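Local coordinates for protein transcriptional regulator nlh2 (Aquifex aeolicus, PDB 4G3V) that probably senses a regulatory signal through its GAF domain, captured here in an inactive state, and thereby controls sigma54-dependent transcription, at residues K67-K72 and A100-I105. Sequence-based numbering, arbitrary orientation.
Sequences KDVAFK and ANKTGI
Lys102 and Thr103 lay two carbon atoms against the two methyls of Val69, joining a turn in the loop between strands 88-90 and 113-122 to the residue leading into strand 70-72, an edge strand of the antiparallel GAF-domain sheet. The turn is a type I beta turn from Asn101 to Gly104, closed by a 3.0 Å hydrogen bond from Gly104 N to Asn101 O, with Lys102 and Thr103 at its two central positions. Lys102 comes first, its CG anti to the backbone N (chi1 -179°) and lying 3.5 Å from CG1 of Val69, tighter than usual for two carbons. A bend at chi2 (55°) then carries the rest of the chain away, and the aliphatic stem, not the ammonium group, makes the contact. The side chain of Thr103 crosses that of Val69 at about a right angle and also rests on Phe64, while the carbonyl O of Thr103 accepts a hydrogen bond from Tyr63 OH. Val69 itself is buried; its side chain also touches Ile57 of strand 54-61, with which it shares backbone hydrogen bonding. The contact between the segments is thus wholly apolar and small, about 211 Å² in all, and its second point of touch is methyl to methyl, Val69 CG2 to Thr103 CG2 at 3.5 Å.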
ATOM      1  N   LYS A  67      11.457 -20.363  15.621  1.00 61.90           N
ATOM      2  CA  LYS A  67      12.713 -20.629  14.924  1.00 65.34           C
ATOM      3  C   LYS A  67      13.556 -19.357  14.823  1.00 66.08           C
ATOM      4  O   LYS A  67      13.066 -18.307  14.398  1.00 66.70           O
ATOM      5  CB  LYS A  67      12.441 -21.224  13.538  1.00 67.32           C
ATOM      6  CG  LYS A  67      11.759 -22.589  13.600  1.00 70.29           C
ATOM      7  CD  LYS A  67      11.752 -23.293  12.255  1.00 72.82           C
ATOM      8  CE  LYS A  67      11.303 -24.745  12.385  1.00 74.37           C
ATOM      9  NZ  LYS A  67       9.916 -24.889  12.912  1.00 74.11           N
ATOM     10  N   ASP A  68      14.819 -19.461  15.237  1.00 65.96           N
ATOM     11  CA  ASP A  68      15.743 -18.334  15.231  1.00 70.70           C
ATOM     12  C   ASP A  68      16.631 -18.403  13.998  1.00 70.53           C
ATOM     13  O   ASP A  68      17.424 -19.334  13.848  1.00 72.04           O
ATOM     14  CB  ASP A  68      16.609 -18.345  16.494  1.00 77.02           C
ATOM     15  CG  ASP A  68      15.815 -18.021  17.748  1.00 83.53           C
ATOM     16  OD1 ASP A  68      14.949 -17.118  17.690  1.00 85.86           O
ATOM     17  OD2 ASP A  68      16.052 -18.673  18.792  1.00 86.28           O
ATOM     18  N   VAL A  69      16.496 -17.420  13.117  1.00 68.01           N
ATOM     19  CA  VAL A  69      17.184 -17.461  11.832  1.00 64.43           C
ATOM     20  C   VAL A  69      17.735 -16.097  11.453  1.00 60.52           C
ATOM     21  O   VAL A  69      17.027 -15.095  11.548  1.00 58.88           O
ATOM     22  CB  VAL A  69      16.229 -17.894  10.717  1.00 65.21           C
ATOM     23  CG1 VAL A  69      17.002 -18.174   9.448  1.00 66.45           C
ATOM     24  CG2 VAL A  69      15.437 -19.112  11.146  1.00 65.67           C
ATOM     25  N   ALA A  70      18.988 -16.066  11.005  1.00 57.76           N
ATOM     26  CA  ALA A  70      19.617 -14.822  10.589  1.00 57.34           C
ATOM     27  C   ALA A  70      20.044 -14.892   9.121  1.00 56.84           C
ATOM     28  O   ALA A  70      20.490 -15.934   8.652  1.00 59.92           O
ATOM     29  CB  ALA A  70      20.813 -14.519  11.475  1.00 58.56           C
ATOM     30  N   PHE A  71      19.888 -13.780   8.406  1.00 52.17           N
ATOM     31  CA  PHE A  71      20.288 -13.684   6.999  1.00 49.03           C
ATOM     32  C   PHE A  71      21.296 -12.568   6.798  1.00 50.19           C
ATOM     33  O   PHE A  71      21.121 -11.463   7.309  1.00 50.83           O
ATOM     34  CB  PHE A  71      19.083 -13.361   6.116  1.00 50.16           C
ATOM     35  CG  PHE A  71      18.018 -14.423   6.103  1.00 52.86           C
ATOM     36  CD1 PHE A  71      16.985 -14.394   7.018  1.00 51.86           C
ATOM     37  CD2 PHE A  71      18.033 -15.428   5.149  1.00 55.06           C
ATOM     38  CE1 PHE A  71      15.993 -15.357   6.995  1.00 51.73           C
ATOM     39  CE2 PHE A  71      17.036 -16.395   5.123  1.00 55.72           C
ATOM     40  CZ  PHE A  71      16.020 -16.356   6.047  1.00 53.21           C
ATOM     41  N   LYS A  72      22.333 -12.841   6.020  1.00 50.56           N
ATOM     42  CA  LYS A  72      23.306 -11.823   5.658  1.00 50.43           C
ATOM     43  C   LYS A  72      22.974 -11.301   4.270  1.00 45.83           C
ATOM     44  O   LYS A  72      22.315 -11.989   3.494  1.00 41.34           O
ATOM     45  CB  LYS A  72      24.707 -12.429   5.643  1.00 55.63           C
ATOM     46  CG  LYS A  72      25.069 -13.128   6.938  1.00 60.72           C
ATOM     47  CD  LYS A  72      25.176 -12.145   8.085  1.00 65.92           C
ATOM     48  CE  LYS A  72      26.486 -11.371   8.028  1.00 70.81           C
ATOM     49  NZ  LYS A  72      26.600 -10.403   9.149  1.00 72.51           N
ATOM     50  N   ALA A 100      18.111 -21.259  -0.137  1.00 53.94           N
ATOM     51  CA  ALA A 100      19.048 -21.692   0.893  1.00 56.97           C
ATOM     52  C   ALA A 100      18.349 -22.586   1.892  1.00 61.67           C
ATOM     53  O   ALA A 100      18.991 -23.217   2.738  1.00 62.95           O
ATOM     54  CB  ALA A 100      19.658 -20.494   1.600  1.00 57.22           C
ATOM     55  N   ASN A 101      17.026 -22.641   1.781  1.00 62.10           N
ATOM     56  CA  ASN A 101      16.219 -23.465   2.661  1.00 65.08           C
ATOM     57  C   ASN A 101      16.815 -23.486   4.051  1.00 70.28           C
ATOM     58  O   ASN A 101      17.009 -24.546   4.636  1.00 73.01           O
ATOM     59  CB  ASN A 101      16.138 -24.891   2.124  1.00 65.70           C
ATOM     60  CG  ASN A 101      15.193 -25.748   2.926  1.00 67.50           C
ATOM     61  OD1 ASN A 101      14.514 -25.251   3.826  1.00 68.85           O
ATOM     62  ND2 ASN A 101      15.135 -27.042   2.604  1.00 68.89           N
ATOM     63  N   LYS A 102      17.126 -22.306   4.567  1.00 74.94           N
ATOM     64  CA  LYS A 102      17.803 -22.200   5.847  1.00 78.98           C
ATOM     65  C   LYS A 102      17.014 -22.940   6.920  1.00 80.18           C
ATOM     66  O   LYS A 102      17.577 -23.705   7.716  1.00 80.89           O
ATOM     67  CB  LYS A 102      17.978 -20.729   6.233  1.00 81.96           C
ATOM     68  CG  LYS A 102      18.697 -20.513   7.557  1.00 85.55           C
ATOM     69  CD  LYS A 102      20.048 -21.222   7.591  1.00 87.61           C
ATOM     70  CE  LYS A 102      20.684 -21.168   8.973  1.00 89.07           C
ATOM     71  NZ  LYS A 102      21.957 -21.943   9.019  1.00 89.84           N
ATOM     72  N   THR A 103      15.704 -22.723   6.915  1.00 80.48           N
ATOM     73  CA  THR A 103      14.821 -23.249   7.946  1.00 80.68           C
ATOM     74  C   THR A 103      14.386 -24.680   7.676  1.00 79.08           C
ATOM     75  O   THR A 103      13.561 -25.228   8.403  1.00 80.03           O
ATOM     76  CB  THR A 103      13.561 -22.393   8.046  1.00 83.65           C
ATOM     77  OG1 THR A 103      12.971 -22.266   6.742  1.00 84.28           O
ATOM     78  CG2 THR A 103      13.918 -21.020   8.586  1.00 84.32           C
ATOM     79  N   GLY A 104      14.926 -25.284   6.624  1.00 75.84           N
ATOM     80  CA  GLY A 104      14.564 -26.646   6.282  1.00 71.52           C
ATOM     81  C   GLY A 104      13.083 -26.791   5.971  1.00 64.71           C
ATOM     82  O   GLY A 104      12.581 -27.912   5.893  1.00 63.00           O
ATOM     83  N   ILE A 105      12.386 -25.667   5.774  1.00 60.43           N
ATOM     84  CA  ILE A 105      10.970 -25.713   5.429  1.00 55.53           C
ATOM     85  C   ILE A 105      10.794 -26.455   4.119  1.00 54.88           C
ATOM     86  O   ILE A 105       9.733 -27.012   3.855  1.00 52.55           O
ATOM     87  CB  ILE A 105      10.332 -24.311   5.309  1.00 53.20           C
ATOM     88  CG1 ILE A 105       8.846 -24.436   4.961  1.00 50.89           C
ATOM     89  CG2 ILE A 105      11.040 -23.472   4.247  1.00 53.17           C
ATOM     90  CD1 ILE A 105       8.120 -23.100   4.875  1.00 50.01           C
TER